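Local coordinates for protein D-aminoacid aminotransferase-like PLP-dependent enzyme (Haemophilus somnus, PDB 3CEB) that is a putative 4-amino-4-deoxychorismate lyase that carries pyridoxal phosphate as a Schiff base on a lysine and has the D-amino acid aminotransferase-like fold, at residues A[129-134]-A[139-144]; A[11-16]-A[48-53]. All coordinates share one frame; numbering follows the deposited sequence.

How the contacts relate
Following the chain from the N terminus, contact 2 comes first: strand 7-14 runs out, the chain passes through strand 17-18 and helix 21-35, and helix 46-51 returns to lie against one face of the sheet, closing a loop of 31 residues. Contact 1 lies much later in the chain and is far more local, with only four residues between 129-134 and 139-144. They are in series, without nesting or crossing. The centres of contacts 1 and 2 are about 30 Å apart, on opposite sides of the chain's centre. Contact 2 fastens a helix to the N-terminal antiparallel sheet, whereas contact 1 joins strands 130-131 and 138-143 of two different sheets beside the cofactor.

Contact 1. Residues A[129-134]-A[139-144]; sequences GKVTDC and LIFRQN
Asp133, whose backbone lies against Leu139, has a carboxylate oxygen OD2 gripped by two nitrogens: N1 of the lysine-pyridoxal phosphate residue at position 103 and the backbone N of Leu155. An acidic side chain at the pyridine nitrogen is the usual feature of fold-type IV pyridoxal phosphate enzymes, consistent with this protein's assignment, and Leu154 N holds the second oxygen, OD1. The CB of Asp133 is directed away from 139-144, and its backbone makes the contact with Leu139. A water takes a hydrogen bond from Leu139 N (3.0 Å) and gives one to Thr132 O (2.7 Å), bridging two main chains that share no direct hydrogen bond. Beside it, Leu139 CD1 lies 3.9 Å from Asp133 C, while the other methyl, CD2, meets Cys134 CB at 3.8 Å. Thus the leucine forks over the peptide between Asp133 and Cys134. Farther along, Val131 and Phe141 approach from opposite directions. CG1 of the valine, held anti to its backbone nitrogen (chi1 177°), reaches Phe141 CZ at 3.5 Å, obliquely to the ring. Met124 of strand 122-127 touches both Leu139 and Phe141, and Ile185 and Leu187 of strand 185-188 touch Phe141 and Cys134 respectively.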
loop_
_atom_site.group_PDB
_atom_site.type_symbol
_atom_site.label_atom_id
_atom_site.label_comp_id
_atom_site.label_asym_id
_atom_site.label_seq_id
_atom_site.Cartn_x
_atom_site.Cartn_y
_atom_site.Cartn_z
ATOM N N GLY A 129 8.459 -2.528 19.013
ATOM C CA GLY A 129 9.023 -3.887 19.030
ATOM C C GLY A 129 8.588 -4.765 17.865
ATOM O O GLY A 129 9.059 -5.900 17.690
ATOM N N LYS A 130 7.680 -4.236 17.054
ATOM C CA LYS A 130 7.071 -5.037 16.013
ATOM C C LYS A 130 7.482 -4.576 14.625
ATOM O O LYS A 130 7.731 -3.387 14.386
ATOM C CB LYS A 130 5.544 -5.089 16.224
ATOM C CG LYS A 130 5.179 -5.313 17.698
ATOM C CD LYS A 130 3.826 -5.883 18.002
ATOM C CE LYS A 130 3.296 -5.242 19.320
ATOM N N VAL A 131 7.629 -5.558 13.737
ATOM C CA VAL A 131 7.871 -5.303 12.324
ATOM C C VAL A 131 6.520 -4.878 11.739
ATOM O O VAL A 131 5.503 -5.569 11.910
ATOM C CB VAL A 131 8.355 -6.567 11.570
ATOM C CG1 VAL A 131 8.526 -6.275 10.065
ATOM C CG2 VAL A 131 9.615 -7.092 12.191
ATOM N N THR A 132 6.510 -3.732 11.070
ATOM C CA THR A 132 5.291 -3.210 10.468
ATOM C C THR A 132 5.437 -3.143 8.965
ATOM O O THR A 132 5.391 -4.164 8.300
ATOM C CB THR A 132 4.871 -1.874 11.100
ATOM O OG1 THR A 132 5.876 -0.866 10.870
ATOM C CG2 THR A 132 4.647 -2.081 12.634
ATOM N N ASP A 133 5.616 -1.951 8.431
ATOM C CA ASP A 133 5.636 -1.751 6.996
ATOM C C ASP A 133 6.985 -1.244 6.473
ATOM O O ASP A 133 7.833 -0.819 7.268
ATOM C CB ASP A 133 4.600 -0.687 6.623
ATOM C CG ASP A 133 3.144 -1.048 7.013
ATOM O OD1 ASP A 133 2.857 -2.034 7.736
ATOM O OD2 ASP A 133 2.250 -0.289 6.572
ATOM N N CYS A 134 7.174 -1.265 5.143
ATOM C CA CYS A 134 8.237 -0.470 4.530
ATOM C C CYS A 134 7.595 0.899 4.197
ATOM O O CYS A 134 6.440 1.116 4.535
ATOM C CB CYS A 134 8.887 -1.123 3.301
ATOM S SG CYS A 134 7.845 -1.322 1.879
ATOM N N LEU A 139 4.978 -5.719 4.231
ATOM C CA LEU A 139 6.068 -6.677 4.110
ATOM C C LEU A 139 5.621 -8.125 4.318
ATOM O O LEU A 139 4.662 -8.404 5.041
ATOM C CB LEU A 139 7.211 -6.302 5.065
ATOM C CG LEU A 139 7.946 -4.983 4.829
ATOM C CD1 LEU A 139 8.740 -4.657 6.060
ATOM C CD2 LEU A 139 8.823 -4.942 3.563
ATOM N N ILE A 140 6.324 -9.023 3.620
ATOM C CA ILE A 140 6.099 -10.459 3.700
ATOM C C ILE A 140 7.440 -11.149 3.905
ATOM O O ILE A 140 8.474 -10.698 3.430
ATOM C CB ILE A 140 5.336 -11.038 2.465
ATOM C CG1 ILE A 140 6.125 -10.882 1.162
ATOM C CG2 ILE A 140 3.993 -10.365 2.305
ATOM C CD1 ILE A 140 5.483 -11.617 -0.047
ATOM N N PHE A 141 7.400 -12.243 4.636
ATOM C CA PHE A 141 8.593 -12.934 5.071
ATOM C C PHE A 141 8.446 -14.405 4.797
ATOM O O PHE A 141 7.428 -14.992 5.088
ATOM C CB PHE A 141 8.762 -12.691 6.566
ATOM C CG PHE A 141 8.914 -11.229 6.918
ATOM C CD1 PHE A 141 7.814 -10.441 7.171
ATOM C CD2 PHE A 141 10.172 -10.631 6.959
ATOM C CE1 PHE A 141 7.963 -9.071 7.452
ATOM C CE2 PHE A 141 10.336 -9.279 7.257
ATOM C CZ PHE A 141 9.226 -8.492 7.488
ATOM N N ARG A 142 9.461 -15.014 4.219
ATOM C CA ARG A 142 9.326 -16.406 3.827
ATOM C C ARG A 142 9.742 -17.345 4.932
ATOM O O ARG A 142 10.752 -17.174 5.542
ATOM C CB ARG A 142 10.098 -16.692 2.534
ATOM C CG ARG A 142 9.714 -18.013 1.891
ATOM C CD ARG A 142 10.323 -18.183 0.483
ATOM N NE ARG A 142 11.798 -18.129 0.460
ATOM C CZ ARG A 142 12.611 -19.098 0.901
ATOM N NH1 ARG A 142 12.108 -20.218 1.443
ATOM N NH2 ARG A 142 13.936 -18.943 0.822
ATOM N N GLN A 143 8.909 -18.331 5.189
ATOM C CA GLN A 143 9.222 -19.357 6.162
ATOM C C GLN A 143 8.720 -20.669 5.639
ATOM O O GLN A 143 7.544 -20.830 5.315
ATOM C CB GLN A 143 8.570 -19.066 7.495
ATOM C CG GLN A 143 9.106 -19.913 8.586
ATOM C CD GLN A 143 8.587 -19.489 9.915
ATOM O OE1 GLN A 143 7.395 -19.608 10.165
ATOM N NE2 GLN A 143 9.465 -18.970 10.782
ATOM N N ASN A 144 9.618 -21.621 5.547
ATOM C CA ASN A 144 9.264 -22.858 4.888
ATOM C C ASN A 144 8.909 -22.519 3.454
ATOM O O ASN A 144 9.720 -21.948 2.688
ATOM C CB ASN A 144 8.053 -23.484 5.576
ATOM C CG ASN A 144 8.452 -24.282 6.806
ATOM O OD1 ASN A 144 9.559 -24.098 7.336
ATOM N ND2 ASN A 144 7.576 -25.199 7.248
HETATM O O HOH W 1 3.406 -5.029 6.635
#

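Contact 2. Residues A[11-16]-A[48-53]; sequences ILIEQG and KIIAKH
Ile50 meets Ile11 and Ile13 where the short helix 46-51 packs on a face of the N-terminal antiparallel sheet, a plain helix-on-sheet contact in the smaller half of a fold-type IV pyridoxal phosphate enzyme. At the start of 48-53, Lys48 extends into solvent, and its backbone N is hydrogen-bonded to Asp45 OD1. Ile49 packs instead on Phe44 and on Tyr75 of strand 75-82. The whole contact with 11-16 therefore falls to the next residue, Ile50. Its two branches are divided between two strand residues that share one side of the sheet. CG1, lying beside the backbone nitrogen (chi1 -65°), is 4.4 Å from Ile11 CD1. CG2 approaches Ile13 CD1 at 4.1 Å, and these two side chains pass alongside each other, pointing in opposite directions. With no hydrogen bond between the segments, the contact consists entirely of aliphatic packing, and all three isoleucines are buried. Ala18, Phe57 and Leu77 also touch Ile50, adding to its apolar surroundings. Ala51 lies on the exposed side of the helix. Lys52 follows, and its N bonds to Lys48 O at 3.2 Å, one turn back. His53 then folds back on the helix: its N reaches Ile50 O at 2.7 Å, and its side chain touches Leu77. ND1 of the His53 ring donates to Ile49 O at 2.7 Å, with the oxygen 5° out of the imidazole plane and a C=O...N angle of 163°.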
loop_
_atom_site.group_PDB
_atom_site.type_symbol
_atom_site.label_atom_id
_atom_site.label_comp_id
_atom_site.label_asym_id
_atom_site.label_seq_id
_atom_site.Cartn_x
_atom_site.Cartn_y
_atom_site.Cartn_z
ATOM N N ILE A 11 -3.853 2.690 -7.808
ATOM C CA ILE A 11 -4.421 1.567 -8.498
ATOM C C ILE A 11 -3.578 1.139 -9.677
ATOM O O ILE A 11 -3.078 1.950 -10.459
ATOM C CB ILE A 11 -5.820 1.925 -8.980
ATOM C CG1 ILE A 11 -6.704 2.274 -7.755
ATOM C CG2 ILE A 11 -6.392 0.789 -9.859
ATOM C CD1 ILE A 11 -7.855 3.192 -8.078
ATOM N N LEU A 12 -3.401 -0.169 -9.788
ATOM C CA LEU A 12 -2.634 -0.746 -10.881
ATOM C C LEU A 12 -3.566 -1.105 -12.042
ATOM O O LEU A 12 -4.657 -1.611 -11.837
ATOM C CB LEU A 12 -1.912 -1.988 -10.376
ATOM C CG LEU A 12 -1.173 -2.894 -11.354
ATOM C CD1 LEU A 12 -0.047 -2.156 -12.051
ATOM C CD2 LEU A 12 -0.649 -4.142 -10.602
ATOM N N ILE A 13 -3.143 -0.757 -13.242
ATOM C CA ILE A 13 -3.714 -1.306 -14.449
ATOM C C ILE A 13 -2.671 -2.299 -14.937
ATOM O O ILE A 13 -1.513 -1.961 -15.125
ATOM C CB ILE A 13 -3.936 -0.269 -15.542
ATOM C CG1 ILE A 13 -4.673 0.980 -14.983
ATOM C CG2 ILE A 13 -4.671 -0.899 -16.692
ATOM C CD1 ILE A 13 -5.914 0.735 -14.211
ATOM N N GLU A 14 -3.072 -3.538 -15.127
ATOM C CA GLU A 14 -2.137 -4.561 -15.595
ATOM C C GLU A 14 -2.813 -5.449 -16.578
ATOM O O GLU A 14 -3.890 -5.954 -16.318
ATOM C CB GLU A 14 -1.625 -5.398 -14.417
ATOM C CG GLU A 14 -0.912 -6.679 -14.812
ATOM C CD GLU A 14 -0.435 -7.417 -13.592
ATOM O OE1 GLU A 14 -1.159 -7.449 -12.578
ATOM O OE2 GLU A 14 0.680 -7.964 -13.624
ATOM N N GLN A 15 -2.170 -5.647 -17.717
ATOM C CA GLN A 15 -2.765 -6.473 -18.770
ATOM C C GLN A 15 -4.134 -5.895 -19.132
ATOM O O GLN A 15 -5.064 -6.650 -19.331
ATOM C CB GLN A 15 -2.982 -7.901 -18.249
ATOM C CG GLN A 15 -1.762 -8.536 -17.610
ATOM C CD GLN A 15 -1.159 -9.592 -18.450
ATOM O OE1 GLN A 15 -1.156 -9.504 -19.691
ATOM N NE2 GLN A 15 -0.654 -10.645 -17.782
ATOM N N GLY A 16 -4.276 -4.570 -19.112
ATOM C CA GLY A 16 -5.525 -3.943 -19.507
ATOM C C GLY A 16 -6.679 -4.214 -18.559
ATOM O O GLY A 16 -7.844 -4.150 -18.948
ATOM N N LYS A 48 -15.865 3.169 -11.619
ATOM C CA LYS A 48 -16.424 3.994 -12.711
ATOM C C LYS A 48 -15.462 5.099 -13.187
ATOM O O LYS A 48 -15.395 5.378 -14.370
ATOM C CB LYS A 48 -17.730 4.627 -12.325
ATOM C CG LYS A 48 -18.860 3.651 -12.151
ATOM C CD LYS A 48 -20.255 4.336 -12.210
ATOM C CE LYS A 48 -21.383 3.357 -11.817
ATOM N NZ LYS A 48 -22.702 4.011 -11.969
ATOM N N ILE A 49 -14.718 5.688 -12.255
ATOM C CA ILE A 49 -13.780 6.742 -12.567
ATOM C C ILE A 49 -12.708 6.223 -13.507
ATOM O O ILE A 49 -12.336 6.860 -14.478
ATOM C CB ILE A 49 -13.105 7.314 -11.297
ATOM C CG1 ILE A 49 -14.128 8.116 -10.511
ATOM C CG2 ILE A 49 -11.940 8.271 -11.691
ATOM C CD1 ILE A 49 -13.657 8.585 -9.119
ATOM N N ILE A 50 -12.241 5.027 -13.215
ATOM C CA ILE A 50 -11.162 4.427 -13.982
ATOM C C ILE A 50 -11.674 3.978 -15.346
ATOM O O ILE A 50 -11.135 4.337 -16.386
ATOM C CB ILE A 50 -10.601 3.192 -13.235
ATOM C CG1 ILE A 50 -9.943 3.641 -11.925
ATOM C CG2 ILE A 50 -9.622 2.404 -14.102
ATOM C CD1 ILE A 50 -8.900 4.667 -12.135
ATOM N N ALA A 51 -12.724 3.173 -15.293
ATOM C CA ALA A 51 -13.314 2.573 -16.493
ATOM C C ALA A 51 -13.525 3.612 -17.554
ATOM O O ALA A 51 -13.292 3.332 -18.740
ATOM C CB ALA A 51 -14.649 1.845 -16.190
ATOM N N LYS A 52 -13.975 4.810 -17.149
ATOM C CA LYS A 52 -14.325 5.825 -18.164
ATOM C C LYS A 52 -13.083 6.483 -18.794
ATOM O O LYS A 52 -13.201 7.204 -19.781
ATOM C CB LYS A 52 -15.382 6.830 -17.697
ATOM C CG LYS A 52 -15.051 7.788 -16.590
ATOM C CD LYS A 52 -16.372 8.501 -16.226
ATOM C CE LYS A 52 -16.267 9.391 -14.967
ATOM N NZ LYS A 52 -17.581 10.077 -14.729
ATOM N N HIS A 53 -11.891 6.172 -18.278
ATOM C CA HIS A 53 -10.661 6.565 -18.985
ATOM C C HIS A 53 -10.305 5.385 -19.863
ATOM O O HIS A 53 -9.424 4.597 -19.583
ATOM C CB HIS A 53 -9.569 6.981 -17.997
ATOM C CG HIS A 53 -9.898 8.258 -17.274
ATOM N ND1 HIS A 53 -10.808 8.305 -16.237
ATOM C CD2 HIS A 53 -9.472 9.535 -17.463
ATOM C CE1 HIS A 53 -10.939 9.556 -15.826
ATOM N NE2 HIS A 53 -10.142 10.324 -16.553
#